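Local coordinates for SPbeta prophage-derived uncharacterized protein YopX (Bacillus subtilis, PDB 2I2L) that is of unknown function, an SPbeta prophage-derived member of the YopX family that assembles as a homodimer, at residues A4-V7 against Q12-Y15. Numbering follows the deposited sequence.
Sequences AYRV and QMHY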
loop_
_atom_site.group_PDB
_atom_site.type_symbol
_atom_site.label_atom_id
_atom_site.label_comp_id
_atom_site.label_asym_id
_atom_site.label_seq_id
_atom_site.Cartn_x
_atom_site.Cartn_y
_atom_site.Cartn_z
ATOM N N ALA B 4 3.596 6.876 4.540
ATOM C CA ALA B 4 4.897 6.913 3.863
ATOM C C ALA B 4 4.813 6.748 2.346
ATOM O O ALA B 4 4.138 5.850 1.830
ATOM C CB ALA B 4 5.831 5.848 4.441
ATOM N N TYR B 5 5.503 7.638 1.644
ATOM C CA TYR B 5 5.566 7.595 0.191
ATOM C C TYR B 5 6.792 8.399 -0.228
ATOM O O TYR B 5 7.396 9.107 0.590
ATOM C CB TYR B 5 4.302 8.200 -0.450
ATOM C CG TYR B 5 4.234 9.702 -0.373
ATOM C CD1 TYR B 5 3.642 10.329 0.711
ATOM C CD2 TYR B 5 4.858 10.499 -1.340
ATOM C CE1 TYR B 5 3.679 11.715 0.850
ATOM C CE2 TYR B 5 4.909 11.876 -1.214
ATOM C CZ TYR B 5 4.320 12.484 -0.110
ATOM O OH TYR B 5 4.408 13.850 0.078
ATOM N N ARG B 6 7.158 8.258 -1.498
ATOM C CA ARG B 6 8.278 8.979 -2.097
ATOM C C ARG B 6 7.922 9.180 -3.570
ATOM O O ARG B 6 7.288 8.323 -4.185
ATOM C CB ARG B 6 9.593 8.179 -1.975
ATOM C CG ARG B 6 9.451 6.706 -2.321
ATOM C CD ARG B 6 10.561 6.177 -3.223
ATOM N NE ARG B 6 11.644 5.514 -2.498
ATOM C CZ ARG B 6 12.132 4.314 -2.820
ATOM N NH1 ARG B 6 11.638 3.633 -3.855
ATOM N NH2 ARG B 6 13.116 3.785 -2.103
ATOM N N VAL B 7 8.286 10.326 -4.127
ATOM C CA VAL B 7 8.014 10.570 -5.534
ATOM C C VAL B 7 9.284 10.931 -6.266
ATOM O O VAL B 7 10.108 11.711 -5.783
ATOM C CB VAL B 7 7.002 11.709 -5.764
ATOM C CG1 VAL B 7 5.629 11.298 -5.300
ATOM C CG2 VAL B 7 7.451 12.939 -5.044
ATOM N N GLN B 12 15.137 14.093 -9.247
ATOM C CA GLN B 12 15.455 13.752 -7.866
ATOM C C GLN B 12 14.328 13.028 -7.131
ATOM O O GLN B 12 13.172 13.050 -7.560
ATOM C CB GLN B 12 15.857 15.017 -7.106
ATOM C CG GLN B 12 14.885 16.176 -7.259
ATOM C CD GLN B 12 15.350 17.419 -6.520
ATOM O OE1 GLN B 12 16.407 17.971 -6.815
ATOM N NE2 GLN B 12 14.559 17.861 -5.551
HETATM N N MSE B 13 14.680 12.377 -6.023
HETATM C CA MSE B 13 13.716 11.631 -5.217
HETATM C C MSE B 13 13.210 12.493 -4.059
HETATM O O MSE B 13 13.992 13.189 -3.409
HETATM C CB MSE B 13 14.374 10.363 -4.666
HETATM C CG MSE B 13 13.403 9.411 -3.989
HETATM SE SE MSE B 13 12.235 8.514 -5.237
HETATM C CE MSE B 13 13.309 6.932 -5.566
ATOM N N HIS B 14 11.902 12.448 -3.814
ATOM C CA HIS B 14 11.288 13.217 -2.732
ATOM C C HIS B 14 10.621 12.293 -1.716
ATOM O O HIS B 14 9.809 11.440 -2.081
ATOM C CB HIS B 14 10.226 14.169 -3.282
ATOM C CG HIS B 14 10.759 15.191 -4.243
ATOM N ND1 HIS B 14 11.265 16.400 -3.834
ATOM C CD2 HIS B 14 10.883 15.157 -5.593
ATOM C CE1 HIS B 14 11.684 17.080 -4.893
ATOM N NE2 HIS B 14 11.464 16.347 -5.966
ATOM N N TYR B 15 10.964 12.456 -0.441
ATOM C CA TYR B 15 10.359 11.650 0.612
ATOM C C TYR B 15 9.330 12.477 1.381
ATOM O O TYR B 15 9.510 13.681 1.585
ATOM C CB TYR B 15 11.430 11.096 1.538
ATOM C CG TYR B 15 12.064 9.840 0.988
ATOM C CD1 TYR B 15 11.334 8.654 0.895
ATOM C CD2 TYR B 15 13.384 9.841 0.528
ATOM C CE1 TYR B 15 11.897 7.497 0.356
ATOM C CE2 TYR B 15 13.960 8.688 -0.017
ATOM C CZ TYR B 15 13.209 7.521 -0.099
ATOM O OH TYR B 15 13.755 6.385 -0.651
#
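The N-terminal β-hairpin of YopX, in which strand 5-8 turns back as strand 13-15, is pinned by Val7 and His14 through their backbones and by Arg6 and Tyr15 through their side chains. The two strands run antiparallel; strand 13-15 is outermost in its sheet within this chain, and strand 5-8 pairs on its other side with strand 53-60. Val7 and His14 form a hydrogen-bonded pair: His14 N donates to Val7 O at 2.8 Å, and Val7 N in turn donates to His14 O, although the position of that carbonyl is less certain. Arg6 and Tyr15 are the adjacent non-hydrogen-bonded pair, their CA atoms 4.3 Å apart.

On the Arg6 face, the arginine and tyrosine side chains run side by side in the same direction. Arg6 CG sits between its own backbone N and carbonyl carbon (chi1 45°), and bends further out in the chain bring the guanidinium side-on to the phenol. Tyr15 OH accepts from Arg6 NE at 2.9 Å and from Arg6 NH2 at 3.0 Å. The oxygen lies just 13° out of the guanidinium plane. Both bonds are bent, and the guanidinium and ring planes stand 63° apart. Selenomethionine Met13 crosses the arginine, with SE 3.5 Å from Arg6 CD and CE over one guanidinium face, toward its rim; Met55 and Asp122 touch both the Arg6 and the Met13 side chains.

On the other face, Val7 CG2 packs against His14 CB at 3.5 Å, with Leu33 touching both side chains. His14 CD2, at the ring edge, faces Val7 O, while NE2 of His14 is hydrogen-bonded to Asp9 in the connecting turn.

One phenol oxygen gripped by two guanidinium nitrogens should limit rotation of the arginine's end; Arg6 and nearby Arg68 would tend to favour the phenolate, an effect Asp122 may offset.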